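Local coordinates for protein IclR family transcriptional regulator (Brucella abortus, PDB 5WHM) that acts as an IclR-type transcriptional repressor, probably binding operator DNA through a winged helix-turn-helix domain and responding to a small molecule through its C-terminal domain, at residues Ala161-Met166 with Phe173-Ile178; Leu127-Leu132 with Val230-Cys235; Glu31-Phe36 with Gly70-Asp75. All coordinates share one frame; numbering follows the deposited sequence.

Interaction 1. Residues Ala161-Met166 with Phe173-Ile178; sequences ACLAAM and FILEHI
The carbonyl oxygen of L163, whose side chain packs on I174 and L175, is held from two quarters: NE of R171 donates a hydrogen bond to it, and M166 N adds a weak one at 3.4 Å from L163 O. R171 belongs to helix 168-181, so the outgoing end of helix 157-165 is tied by a polar bond to the helix that follows it. Beside this bond the packing is wholly apolar. CD2 of L163 lies 4.0 Å from CG2 of I174 and also borders L175, whose CD2 is 4.0 Å from CD1 of L163. A branched leucine suits this place because its fork can press on two successive residues of one helix. With CG of L163 opposite the carbonyl carbon (chi1 -76°), the fork reaches toward helix 168-181. I174 is forked in its turn: CG2 meets the leucine, and the longer arm sends CD1 to the end of M166, modelled as selenomethionine. There SE of M166 stands 3.5 Å from CD1 of I174, and CE of M166 is 3.6 Å from the same methyl. A bend about the last torsion of M166 (chi3 -128°) lets selenium and methyl both lie against that one carbon, the two side chains meeting nearly at right angles. L193 of helix 186-203 touches both L163 and L175, and R124 of strand 118-125 lies against M166 and I174. All four touching residues are buried, and no hydrogen bond joins 161-166 to 173-178 directly, so this helical hairpin within the C-terminal domain depends here on shape and the hydrophobic effect, with the bond from R171 to L163 O as a polar tie beside it.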
ATOM      1  N   ALA C 161      12.500 -19.577   6.192  1.00 30.83           N
ATOM      2  CA  ALA C 161      11.685 -19.915   7.348  1.00 35.73           C
ATOM      3  C   ALA C 161      10.241 -20.126   6.932  1.00 33.01           C
ATOM      4  O   ALA C 161       9.555 -20.998   7.470  1.00 32.32           O
ATOM      5  CB  ALA C 161      11.769 -18.793   8.397  1.00 34.21           C
ATOM      6  N   CYS C 162       9.761 -19.323   5.977  1.00 31.80           N
ATOM      7  CA  CYS C 162       8.400 -19.508   5.481  1.00 33.77           C
ATOM      8  C   CYS C 162       8.265 -20.879   4.835  1.00 43.07           C
ATOM      9  O   CYS C 162       7.313 -21.619   5.115  1.00 35.95           O
ATOM     10  CB  CYS C 162       8.057 -18.412   4.486  1.00 32.77           C
ATOM     11  SG  CYS C 162       6.326 -18.496   3.883  1.00 42.42           S
ATOM     12  N   LEU C 163       9.239 -21.246   3.986  1.00 34.98           N
ATOM     13  CA  LEU C 163       9.181 -22.549   3.324  1.00 38.92           C
ATOM     14  C   LEU C 163       9.260 -23.685   4.328  1.00 40.73           C
ATOM     15  O   LEU C 163       8.622 -24.727   4.128  1.00 42.08           O
ATOM     16  CB  LEU C 163      10.299 -22.681   2.296  1.00 37.91           C
ATOM     17  CG  LEU C 163      10.069 -21.919   0.988  1.00 42.91           C
ATOM     18  CD1 LEU C 163      11.371 -21.787   0.197  1.00 45.22           C
ATOM     19  CD2 LEU C 163       8.960 -22.557   0.124  1.00 43.91           C
ATOM     20  N   ALA C 164      10.015 -23.494   5.418  1.00 39.68           N
ATOM     21  CA  ALA C 164      10.230 -24.568   6.382  1.00 41.62           C
ATOM     22  C   ALA C 164       8.995 -24.830   7.230  1.00 41.90           C
ATOM     23  O   ALA C 164       8.820 -25.949   7.714  1.00 44.33           O
ATOM     24  CB  ALA C 164      11.413 -24.232   7.298  1.00 39.34           C
ATOM     25  N   ALA C 165       8.189 -23.791   7.501  1.00 37.74           N
ATOM     26  CA  ALA C 165       6.978 -23.895   8.318  1.00 43.29           C
ATOM     27  C   ALA C 165       5.793 -24.413   7.531  1.00 50.68           C
ATOM     28  O   ALA C 165       4.748 -24.708   8.121  1.00 53.59           O
ATOM     29  CB  ALA C 165       6.601 -22.526   8.911  1.00 38.91           C
HETATM   30  N   MSE C 166       5.931 -24.499   6.221  1.00 56.25           N
HETATM   31  CA  MSE C 166       4.888 -24.978   5.338  1.00 64.44           C
HETATM   32  C   MSE C 166       4.615 -26.457   5.424  1.00 73.50           C
HETATM   33  O   MSE C 166       5.495 -27.235   5.794  1.00 78.43           O
HETATM   34  CB  MSE C 166       5.266 -24.664   3.907  1.00 63.15           C
HETATM   35  CG  MSE C 166       4.448 -23.602   3.295  1.00 60.24           C
HETATM   36 SE   MSE C 166       5.217 -23.314   1.568  0.60 56.56          SE
HETATM   37  CE  MSE C 166       5.391 -21.372   1.794  1.00 47.35           C
ATOM     38  N   PHE C 173       5.398 -28.049  -4.181  1.00 59.01           N
ATOM     39  CA  PHE C 173       4.746 -27.346  -5.287  1.00 65.05           C
ATOM     40  C   PHE C 173       5.417 -26.009  -5.589  1.00 65.22           C
ATOM     41  O   PHE C 173       5.697 -25.691  -6.749  1.00 69.42           O
ATOM     42  CB  PHE C 173       3.268 -27.126  -4.964  1.00 66.99           C
ATOM     43  CG  PHE C 173       2.529 -26.387  -6.033  1.00 73.42           C
ATOM     44  CD1 PHE C 173       2.454 -26.901  -7.320  1.00 78.30           C
ATOM     45  CD2 PHE C 173       1.904 -25.178  -5.758  1.00 73.42           C
ATOM     46  CE1 PHE C 173       1.779 -26.222  -8.314  1.00 80.86           C
ATOM     47  CE2 PHE C 173       1.220 -24.499  -6.753  1.00 75.73           C
ATOM     48  CZ  PHE C 173       1.162 -25.024  -8.030  1.00 78.50           C
ATOM     49  N   ILE C 174       5.664 -25.199  -4.553  1.00 57.76           N
ATOM     50  CA  ILE C 174       6.353 -23.924  -4.754  1.00 55.40           C
ATOM     51  C   ILE C 174       7.755 -24.161  -5.305  1.00 54.29           C
ATOM     52  O   ILE C 174       8.189 -23.492  -6.249  1.00 57.87           O
ATOM     53  CB  ILE C 174       6.400 -23.127  -3.439  1.00 51.87           C
ATOM     54  CG1 ILE C 174       5.029 -22.560  -3.089  1.00 49.10           C
ATOM     55  CG2 ILE C 174       7.447 -22.029  -3.522  1.00 52.28           C
ATOM     56  CD1 ILE C 174       4.962 -22.016  -1.681  1.00 46.55           C
ATOM     57  N   LEU C 175       8.486 -25.115  -4.714  1.00 53.80           N
ATOM     58  CA  LEU C 175       9.857 -25.397  -5.144  1.00 62.10           C
ATOM     59  C   LEU C 175       9.902 -25.961  -6.562  1.00 69.30           C
ATOM     60  O   LEU C 175      10.761 -25.569  -7.363  1.00 73.51           O
ATOM     61  CB  LEU C 175      10.532 -26.366  -4.176  1.00 65.33           C
ATOM     62  CG  LEU C 175      10.783 -25.863  -2.753  1.00 61.83           C
ATOM     63  CD1 LEU C 175      11.710 -26.825  -2.045  1.00 62.62           C
ATOM     64  CD2 LEU C 175      11.345 -24.456  -2.747  1.00 60.54           C
ATOM     65  N   GLU C 176       8.997 -26.888  -6.890  1.00 67.79           N
ATOM     66  CA  GLU C 176       8.885 -27.335  -8.275  1.00 73.51           C
ATOM     67  C   GLU C 176       8.693 -26.142  -9.194  1.00 73.82           C
ATOM     68  O   GLU C 176       9.286 -26.074 -10.272  1.00 75.11           O
ATOM     69  CB  GLU C 176       7.733 -28.334  -8.421  1.00 72.99           C
ATOM     70  N   HIS C 177       7.919 -25.156  -8.738  1.00 74.47           N
ATOM     71  CA  HIS C 177       7.702 -23.931  -9.495  1.00 77.31           C
ATOM     72  C   HIS C 177       8.969 -23.084  -9.593  1.00 79.92           C
ATOM     73  O   HIS C 177       9.197 -22.418 -10.610  1.00 83.84           O
ATOM     74  CB  HIS C 177       6.579 -23.128  -8.838  1.00 76.05           C
ATOM     75  CG  HIS C 177       5.714 -22.424  -9.814  1.00 80.85           C
ATOM     76  ND1 HIS C 177       5.977 -21.144 -10.247  1.00 82.32           N
ATOM     77  CD2 HIS C 177       4.609 -22.834 -10.481  1.00 84.79           C
ATOM     78  CE1 HIS C 177       5.058 -20.785 -11.126  1.00 86.27           C
ATOM     79  NE2 HIS C 177       4.220 -21.794 -11.286  1.00 88.39           N
ATOM     80  N   ILE C 178       9.788 -23.063  -8.538  1.00 77.64           N
ATOM     81  CA  ILE C 178      11.007 -22.256  -8.558  1.00 77.55           C
ATOM     82  C   ILE C 178      12.081 -22.904  -9.434  1.00 83.11           C
ATOM     83  O   ILE C 178      12.923 -22.209 -10.021  1.00 86.01           O
ATOM     84  CB  ILE C 178      11.489 -22.018  -7.115  1.00 72.62           C
ATOM     85  CG1 ILE C 178      10.601 -20.968  -6.438  1.00 66.51           C
ATOM     86  CG2 ILE C 178      12.949 -21.604  -7.084  1.00 72.64           C
ATOM     87  CD1 ILE C 178      10.804 -20.877  -4.959  1.00 60.39           C
TER

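Interaction 2. Residues Leu127-Leu132 with Val230-Cys235; sequences LSMVYL and VLVFNC. With ACY (acetic acid), chain J.
N234 reaches from strand 229-238 to Y131, and its side chain can be followed outward from CB. The bond from CA to CB points toward 127-132, and a chi1 of 72° sets CG between the backbone N and the carbonyl carbon, a crowded position that turns the amide to the tyrosine hydroxyl. CG itself is 3.9 Å from OH of Y131. OD1 takes a weak hydrogen bond from A120 N of the strand between. ND2 is the working end: it donates to OH of Y131 over 3.1 Å with an almost straight N-H...O angle of 168°, the hydroxyl lying nearly in the amide plane. The ring and amide planes are nearly perpendicular, 89° apart, and the amide meets the ring at its hydroxyl. The second bond of ND2 goes to O of an acetic acid molecule, 3.2 Å away, itself bonded to S157 OG and V158 N at the start of helix 157-165. Asparagine fits because one flat group can accept on one side and give two hydrogens on the other. The acid probably came from the crystallisation liquor, but its place is consistent with the small-molecule pocket of IclR-type C-terminal domains. Apolar pairs complete the contact. M129, a selenomethionine curled at chi2 and chi3, brings CE to 3.7 Å from CG2 of V232, and CD1 of L132 meets CD2 of L231 at 3.8 Å. Strand 118-125 runs between the two segments in the antiparallel sheet, so these side chains meet across it. Helix 157-165 packs on M129, V232 and N234, helix 244-265 lies against F233 and C235, and I85 of the second subunit rests on V130 and L132.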
ATOM      1  N   LEU C 127       5.860 -15.754  -4.953  1.00 38.71           N
ATOM      2  CA  LEU C 127       7.239 -16.203  -4.751  1.00 39.74           C
ATOM      3  C   LEU C 127       8.098 -15.158  -4.034  1.00 39.76           C
ATOM      4  O   LEU C 127       9.329 -15.179  -4.158  1.00 42.67           O
ATOM      5  CB  LEU C 127       7.866 -16.599  -6.095  1.00 40.63           C
ATOM      6  CG  LEU C 127       7.130 -17.695  -6.889  1.00 49.71           C
ATOM      7  CD1 LEU C 127       7.636 -17.833  -8.340  1.00 45.92           C
ATOM      8  CD2 LEU C 127       7.221 -19.039  -6.174  1.00 47.31           C
ATOM      9  N   SER C 128       7.475 -14.246  -3.275  1.00 34.98           N
ATOM     10  CA  SER C 128       8.187 -13.220  -2.525  1.00 34.56           C
ATOM     11  C   SER C 128       7.670 -13.153  -1.088  1.00 34.31           C
ATOM     12  O   SER C 128       6.563 -13.601  -0.778  1.00 33.59           O
ATOM     13  CB  SER C 128       8.037 -11.833  -3.194  1.00 35.35           C
ATOM     14  OG  SER C 128       8.616 -11.813  -4.497  1.00 37.14           O
HETATM   15  N   MSE C 129       8.504 -12.608  -0.209  1.00 30.40           N
HETATM   16  CA  MSE C 129       8.125 -12.241   1.158  1.00 29.02           C
HETATM   17  C   MSE C 129       7.874 -10.744   1.171  1.00 28.97           C
HETATM   18  O   MSE C 129       8.669  -9.985   0.633  1.00 32.36           O
HETATM   19  CB  MSE C 129       9.241 -12.622   2.162  1.00 29.03           C
HETATM   20  CG  MSE C 129       9.530 -14.139   2.253  1.00 35.62           C
HETATM   21 SE   MSE C 129       7.939 -15.238   2.601  0.68 36.09          SE
HETATM   22  CE  MSE C 129       7.566 -14.632   4.409  1.00 28.56           C
ATOM     23  N   VAL C 130       6.745 -10.318   1.739  1.00 33.13           N
ATOM     24  CA  VAL C 130       6.349  -8.917   1.798  1.00 30.42           C
ATOM     25  C   VAL C 130       6.518  -8.440   3.238  1.00 26.67           C
ATOM     26  O   VAL C 130       5.925  -9.013   4.153  1.00 26.24           O
ATOM     27  CB  VAL C 130       4.881  -8.743   1.349  1.00 27.26           C
ATOM     28  CG1 VAL C 130       4.500  -7.267   1.328  1.00 27.31           C
ATOM     29  CG2 VAL C 130       4.663  -9.407  -0.029  1.00 28.18           C
ATOM     30  N   TYR C 131       7.247  -7.350   3.427  1.00 27.00           N
ATOM     31  CA  TYR C 131       7.421  -6.774   4.767  1.00 26.89           C
ATOM     32  C   TYR C 131       6.135  -6.069   5.242  1.00 27.04           C
ATOM     33  O   TYR C 131       5.677  -5.109   4.609  1.00 27.14           O
ATOM     34  CB  TYR C 131       8.575  -5.784   4.725  1.00 27.87           C
ATOM     35  CG  TYR C 131       9.950  -6.383   5.013  1.00 28.36           C
ATOM     36  CD1 TYR C 131      10.166  -7.755   5.015  1.00 40.27           C
ATOM     37  CD2 TYR C 131      11.000  -5.561   5.348  1.00 38.05           C
ATOM     38  CE1 TYR C 131      11.426  -8.284   5.311  1.00 36.32           C
ATOM     39  CE2 TYR C 131      12.240  -6.068   5.644  1.00 40.88           C
ATOM     40  CZ  TYR C 131      12.457  -7.424   5.615  1.00 43.00           C
ATOM     41  OH  TYR C 131      13.723  -7.878   5.933  1.00 45.94           O
ATOM     42  N   LEU C 132       5.577  -6.516   6.370  1.00 27.76           N
ATOM     43  CA  LEU C 132       4.406  -5.890   6.985  1.00 29.70           C
ATOM     44  C   LEU C 132       4.783  -4.841   8.019  1.00 27.32           C
ATOM     45  O   LEU C 132       4.013  -3.886   8.251  1.00 28.21           O
ATOM     46  CB  LEU C 132       3.540  -6.958   7.663  1.00 29.15           C
ATOM     47  CG  LEU C 132       3.331  -8.227   6.829  1.00 35.42           C
ATOM     48  CD1 LEU C 132       2.598  -9.339   7.614  1.00 30.96           C
ATOM     49  CD2 LEU C 132       2.547  -7.837   5.572  1.00 37.74           C
ATOM     50  N   VAL C 230       1.192 -18.045   7.868  1.00 47.67           N
ATOM     51  CA  VAL C 230       2.559 -18.093   8.378  1.00 41.67           C
ATOM     52  C   VAL C 230       3.121 -16.671   8.385  1.00 42.77           C
ATOM     53  O   VAL C 230       3.320 -16.064   7.326  1.00 47.30           O
ATOM     54  CB  VAL C 230       3.434 -19.031   7.544  1.00 46.67           C
ATOM     55  CG1 VAL C 230       4.789 -19.240   8.234  1.00 43.58           C
ATOM     56  CG2 VAL C 230       2.738 -20.368   7.376  1.00 56.18           C
ATOM     57  N   LEU C 231       3.344 -16.114   9.575  1.00 33.71           N
ATOM     58  CA  LEU C 231       4.121 -14.889   9.683  1.00 33.61           C
ATOM     59  C   LEU C 231       5.571 -15.266   9.961  1.00 34.19           C
ATOM     60  O   LEU C 231       5.853 -16.320  10.525  1.00 34.88           O
ATOM     61  CB  LEU C 231       3.602 -13.987  10.804  1.00 34.51           C
ATOM     62  CG  LEU C 231       2.169 -13.516  10.731  1.00 39.02           C
ATOM     63  CD1 LEU C 231       1.786 -12.827  12.050  1.00 43.00           C
ATOM     64  CD2 LEU C 231       2.006 -12.582   9.532  1.00 36.04           C
ATOM     65  N   VAL C 232       6.500 -14.436   9.512  1.00 30.00           N
ATOM     66  CA  VAL C 232       7.908 -14.745   9.740  1.00 27.90           C
ATOM     67  C   VAL C 232       8.564 -13.496  10.298  1.00 26.98           C
ATOM     68  O   VAL C 232       8.326 -12.391   9.790  1.00 30.20           O
ATOM     69  CB  VAL C 232       8.635 -15.200   8.459  1.00 28.51           C
ATOM     70  CG1 VAL C 232      10.040 -15.689   8.834  1.00 29.70           C
ATOM     71  CG2 VAL C 232       7.844 -16.287   7.722  1.00 32.17           C
ATOM     72  N   PHE C 233       9.391 -13.671  11.336  1.00 26.84           N
ATOM     73  CA  PHE C 233      10.126 -12.569  11.938  1.00 33.06           C
ATOM     74  C   PHE C 233      11.604 -12.738  11.657  1.00 30.24           C
ATOM     75  O   PHE C 233      12.124 -13.857  11.702  1.00 31.65           O
ATOM     76  CB  PHE C 233       9.839 -12.495  13.441  1.00 27.68           C
ATOM     77  CG  PHE C 233       8.381 -12.268  13.742  1.00 30.03           C
ATOM     78  CD1 PHE C 233       7.483 -13.344  13.748  1.00 31.63           C
ATOM     79  CD2 PHE C 233       7.885 -10.972  13.928  1.00 30.89           C
ATOM     80  CE1 PHE C 233       6.091 -13.121  13.958  1.00 32.01           C
ATOM     81  CE2 PHE C 233       6.521 -10.744  14.163  1.00 30.42           C
ATOM     82  CZ  PHE C 233       5.621 -11.824  14.196  1.00 30.80           C
ATOM     83  N   ASN C 234      12.289 -11.654  11.311  1.00 30.59           N
ATOM     84  CA  ASN C 234      13.718 -11.791  11.084  1.00 27.67           C
ATOM     85  C   ASN C 234      14.475 -10.697  11.819  1.00 33.50           C
ATOM     86  O   ASN C 234      13.907  -9.751  12.376  1.00 32.14           O
ATOM     87  CB  ASN C 234      14.097 -11.796   9.582  1.00 27.13           C
ATOM     88  CG  ASN C 234      13.962 -10.421   8.911  1.00 34.07           C
ATOM     89  OD1 ASN C 234      13.584  -9.431   9.533  1.00 39.09           O
ATOM     90  ND2 ASN C 234      14.281 -10.366   7.617  1.00 37.49           N
ATOM     91  N   CYS C 235      15.788 -10.867  11.835  1.00 34.26           N
ATOM     92  CA  CYS C 235      16.679  -9.881  12.420  1.00 32.80           C
ATOM     93  C   CYS C 235      17.946  -9.976  11.595  1.00 38.14           C
ATOM     94  O   CYS C 235      18.510 -11.068  11.459  1.00 35.27           O
ATOM     95  CB  CYS C 235      16.930 -10.178  13.894  1.00 35.54           C
ATOM     96  SG  CYS C 235      18.102  -9.009  14.663  1.00 39.38           S
TER
HETATM   97  C   ACY J 302      16.836 -11.902   5.009  1.00 38.54           C
HETATM   98  O   ACY J 302      15.838 -12.331   5.645  1.00 40.29           O
HETATM   99  OXT ACY J 302      17.728 -12.640   4.505  1.00 36.10           O
HETATM  100  CH3 ACY J 302      16.972 -10.415   4.832  1.00 35.90           C

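Interaction 3. Residues Glu31-Phe36 with Gly70-Asp75; sequences EVLRCF and GYLRQD. With EDO (1,2-ethanediol), chain I.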
ATOM      1  N   GLU C  31      -3.276  -9.200 -12.921  1.00 26.58           N
ATOM      2  CA  GLU C  31      -1.984  -9.584 -13.485  1.00 30.12           C
ATOM      3  C   GLU C  31      -1.317  -8.399 -14.194  1.00 29.50           C
ATOM      4  O   GLU C  31      -0.093  -8.235 -14.120  1.00 22.97           O
ATOM      5  CB  GLU C  31      -2.201 -10.750 -14.440  1.00 32.74           C
ATOM      6  CG  GLU C  31      -1.105 -11.760 -14.521  1.00 42.54           C
ATOM      7  CD  GLU C  31      -0.596 -12.276 -13.158  1.00 46.62           C
ATOM      8  OE1 GLU C  31      -1.385 -12.678 -12.279  1.00 47.41           O
ATOM      9  OE2 GLU C  31       0.626 -12.292 -12.985  1.00 50.30           O
ATOM     10  N   VAL C  32      -2.099  -7.566 -14.895  1.00 23.83           N
ATOM     11  CA  VAL C  32      -1.563  -6.324 -15.457  1.00 24.26           C
ATOM     12  C   VAL C  32      -1.011  -5.423 -14.347  1.00 22.54           C
ATOM     13  O   VAL C  32       0.101  -4.898 -14.446  1.00 25.89           O
ATOM     14  CB  VAL C  32      -2.648  -5.587 -16.282  1.00 27.03           C
ATOM     15  CG1 VAL C  32      -2.219  -4.117 -16.570  1.00 20.56           C
ATOM     16  CG2 VAL C  32      -2.958  -6.346 -17.601  1.00 22.11           C
ATOM     17  N   LEU C  33      -1.787  -5.208 -13.284  1.00 21.19           N
ATOM     18  CA  LEU C  33      -1.292  -4.344 -12.208  1.00 22.90           C
ATOM     19  C   LEU C  33      -0.040  -4.922 -11.556  1.00 22.81           C
ATOM     20  O   LEU C  33       0.838  -4.165 -11.128  1.00 22.47           O
ATOM     21  CB  LEU C  33      -2.368  -4.132 -11.144  1.00 22.77           C
ATOM     22  CG  LEU C  33      -3.552  -3.269 -11.576  1.00 23.48           C
ATOM     23  CD1 LEU C  33      -4.648  -3.336 -10.498  1.00 24.49           C
ATOM     24  CD2 LEU C  33      -3.064  -1.819 -11.825  1.00 20.35           C
ATOM     25  N   ARG C  34       0.085  -6.255 -11.508  1.00 22.50           N
ATOM     26  CA  ARG C  34       1.294  -6.854 -10.922  1.00 27.11           C
ATOM     27  C   ARG C  34       2.540  -6.662 -11.782  1.00 29.68           C
ATOM     28  O   ARG C  34       3.646  -6.964 -11.307  1.00 27.72           O
ATOM     29  CB  ARG C  34       1.099  -8.350 -10.687  1.00 31.13           C
ATOM     30  CG  ARG C  34       0.169  -8.721  -9.548  1.00 30.39           C
ATOM     31  CD  ARG C  34       0.294 -10.236  -9.277  1.00 42.59           C
ATOM     32  NE  ARG C  34      -0.477 -10.678  -8.116  1.00 49.09           N
ATOM     33  CZ  ARG C  34       0.046 -10.943  -6.915  1.00 47.97           C
ATOM     34  NH1 ARG C  34      -0.744 -11.345  -5.911  1.00 45.07           N
ATOM     35  NH2 ARG C  34       1.355 -10.817  -6.719  1.00 42.59           N
ATOM     36  N   CYS C  35       2.395  -6.212 -13.033  1.00 25.72           N
ATOM     37  CA  CYS C  35       3.565  -5.964 -13.878  1.00 28.55           C
ATOM     38  C   CYS C  35       4.386  -4.795 -13.369  1.00 30.39           C
ATOM     39  O   CYS C  35       5.569  -4.694 -13.693  1.00 26.49           O
ATOM     40  CB  CYS C  35       3.137  -5.652 -15.312  1.00 30.38           C
ATOM     41  SG  CYS C  35       2.578  -7.088 -16.190  1.00 30.93           S
ATOM     42  N   PHE C  36       3.751  -3.878 -12.641  1.00 24.16           N
ATOM     43  CA  PHE C  36       4.414  -2.693 -12.110  1.00 31.03           C
ATOM     44  C   PHE C  36       5.077  -3.048 -10.789  1.00 32.55           C
ATOM     45  O   PHE C  36       4.462  -3.685  -9.921  1.00 33.90           O
ATOM     46  CB  PHE C  36       3.411  -1.548 -11.937  1.00 21.55           C
ATOM     47  CG  PHE C  36       2.797  -1.082 -13.242  1.00 24.43           C
ATOM     48  CD1 PHE C  36       1.714  -1.748 -13.779  1.00 24.88           C
ATOM     49  CD2 PHE C  36       3.322   0.009 -13.936  1.00 27.79           C
ATOM     50  CE1 PHE C  36       1.149  -1.349 -14.997  1.00 29.21           C
ATOM     51  CE2 PHE C  36       2.752   0.437 -15.135  1.00 29.22           C
ATOM     52  CZ  PHE C  36       1.666  -0.240 -15.673  1.00 29.55           C
ATOM     53  N   GLY C  70      -8.883   5.149 -12.246  1.00 23.39           N
ATOM     54  CA  GLY C  70      -7.929   5.811 -11.372  1.00 24.53           C
ATOM     55  C   GLY C  70      -6.859   4.911 -10.781  1.00 22.19           C
ATOM     56  O   GLY C  70      -6.147   5.360  -9.879  1.00 21.83           O
ATOM     57  N   TYR C  71      -6.740   3.650 -11.233  1.00 18.75           N
ATOM     58  CA  TYR C  71      -5.654   2.763 -10.767  1.00 20.80           C
ATOM     59  C   TYR C  71      -4.391   2.880 -11.599  1.00 21.60           C
ATOM     60  O   TYR C  71      -3.303   2.524 -11.118  1.00 21.78           O
ATOM     61  CB  TYR C  71      -6.091   1.291 -10.790  1.00 17.67           C
ATOM     62  CG  TYR C  71      -7.315   1.076  -9.945  1.00 23.16           C
ATOM     63  CD1 TYR C  71      -7.260   1.243  -8.552  1.00 22.58           C
ATOM     64  CD2 TYR C  71      -8.533   0.699 -10.532  1.00 21.23           C
ATOM     65  CE1 TYR C  71      -8.392   1.078  -7.769  1.00 18.70           C
ATOM     66  CE2 TYR C  71      -9.672   0.526  -9.749  1.00 21.84           C
ATOM     67  CZ  TYR C  71      -9.581   0.718  -8.368  1.00 23.06           C
ATOM     68  OH  TYR C  71     -10.691   0.535  -7.570  1.00 23.63           O
ATOM     69  N   LEU C  72      -4.509   3.267 -12.865  1.00 21.26           N
ATOM     70  CA  LEU C  72      -3.354   3.627 -13.670  1.00 17.74           C
ATOM     71  C   LEU C  72      -3.504   5.072 -14.089  1.00 22.21           C
ATOM     72  O   LEU C  72      -4.618   5.582 -14.194  1.00 22.22           O
ATOM     73  CB  LEU C  72      -3.222   2.758 -14.936  1.00 18.50           C
ATOM     74  CG  LEU C  72      -2.884   1.278 -14.745  1.00 21.77           C
ATOM     75  CD1 LEU C  72      -2.827   0.664 -16.164  1.00 20.48           C
ATOM     76  CD2 LEU C  72      -1.510   1.115 -14.040  1.00 20.91           C
ATOM     77  N   ARG C  73      -2.386   5.722 -14.397  1.00 22.02           N
ATOM     78  CA  ARG C  73      -2.430   6.991 -15.099  1.00 23.76           C
ATOM     79  C   ARG C  73      -1.653   6.825 -16.389  1.00 27.42           C
ATOM     80  O   ARG C  73      -0.814   5.931 -16.505  1.00 29.66           O
ATOM     81  CB  ARG C  73      -1.884   8.155 -14.254  1.00 29.37           C
ATOM     82  CG  ARG C  73      -0.484   7.940 -13.685  1.00 31.90           C
ATOM     83  CD  ARG C  73      -0.069   9.181 -12.877  1.00 37.80           C
ATOM     84  NE  ARG C  73       1.285   9.052 -12.358  1.00 40.89           N
ATOM     85  CZ  ARG C  73       1.589   8.761 -11.091  1.00 51.39           C
ATOM     86  NH1 ARG C  73       0.629   8.596 -10.183  1.00 55.86           N
ATOM     87  NH2 ARG C  73       2.860   8.650 -10.725  1.00 48.64           N
ATOM     88  N   GLN C  74      -1.981   7.632 -17.391  1.00 23.45           N
ATOM     89  CA  GLN C  74      -1.347   7.514 -18.699  1.00 27.19           C
ATOM     90  C   GLN C  74      -0.715   8.850 -19.057  1.00 35.23           C
ATOM     91  O   GLN C  74      -1.371   9.895 -18.956  1.00 36.07           O
ATOM     92  CB  GLN C  74      -2.359   7.099 -19.780  1.00 28.67           C
ATOM     93  CG  GLN C  74      -1.722   6.661 -21.102  1.00 33.85           C
ATOM     94  CD  GLN C  74      -2.768   6.237 -22.148  1.00 39.34           C
ATOM     95  OE1 GLN C  74      -3.955   6.533 -21.997  1.00 45.92           O
ATOM     96  NE2 GLN C  74      -2.329   5.535 -23.202  1.00 34.24           N
ATOM     97  N   ASP C  75       0.536   8.825 -19.507  1.00 35.38           N
ATOM     98  CA  ASP C  75       1.159  10.054 -19.981  1.00 40.64           C
ATOM     99  C   ASP C  75       0.582  10.415 -21.347  1.00 45.95           C
ATOM    100  O   ASP C  75       0.557   9.576 -22.259  1.00 40.59           O
ATOM    101  CB  ASP C  75       2.677   9.905 -20.060  1.00 45.21           C
ATOM    102  CG  ASP C  75       3.364  11.179 -20.562  1.00 58.97           C
ATOM    103  OD1 ASP C  75       3.156  11.574 -21.736  1.00 63.17           O
ATOM    104  OD2 ASP C  75       4.095  11.803 -19.764  1.00 62.73           O
TER
HETATM  105  C1  EDO I 301      -6.080   8.583  -9.102  1.00 61.09           C
HETATM  106  O1  EDO I 301      -7.364   8.224  -8.586  1.00 57.44           O
HETATM  107  C2  EDO I 301      -6.120   9.993  -9.683  1.00 65.76           C
HETATM  108  O2  EDO I 301      -7.161  10.071 -10.665  1.00 67.53           O
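In the winged helix-turn-helix domain, L72 of the wing strand 72-74 packs into the corner made by L33 of helix 24-33 and F36 in the turn that follows from it. One methyl does most of the touching. CD2 of L72 lies 4.0 Å from CD2 of L33, and the same carbon is 3.7 Å from CE1 and 3.8 Å from CZ of F36. It makes an off-centre CH-pi contact, 4.2 Å from the centroid of the F36 ring and 30° off the ring normal. CG of L72 lies opposite the carbonyl carbon (chi1 -68°), and of its two methyls CD2 is the one turned to L33 and F36. F36 is brought there by a type I turn from L33, closed by a bond of 3.3 Å from F36 N to L33 O, and that same carbonyl oxygen lies in plane at the edge of its ring. The phenyl ring suits the place because its pi surface can receive the methyl C-H. The same CD2 of L33 is also 4.5 Å from CB of Y71, a looser approach. Beyond CB the tyrosine leads away, and its OH is hydrogen-bonded to NH1 of R34 in the second subunit. G70 stops helix 56-69 with a Schellman motif at a positive phi of 94°, a region glycine enters readily because it has no CB. L66 of that helix touches V32 and L72, I48 of helix 45-52 meets V32 and F36, and L83 of the partner wing strand touches L33 and F36. With no hydrogen bond between the segments, the wing and helix 24-33 are joined here by dispersion and the exclusion of water, while the polar group of Y71 serves the dimer.

In the fold
From the N terminus, interaction 3 comes first: it closes a loop of 33 residues, mostly helical, that brings the first wing strand back on helix 24-33 within the N-terminal domain. The chain then enters the C-terminal domain, where 127-132 begins a much longer loop. Within that loop interaction 1 opens and closes, a short helical hairpin, before 230-235 returns to finish interaction 2. These two touch, C162 packing on M129 and V232, so hairpin and sheet share one core. Interaction 3 stands apart, its centre about 29 Å from that of interaction 1 and 25 Å from that of interaction 2, but the second subunit contacts both interactions 2 and 3.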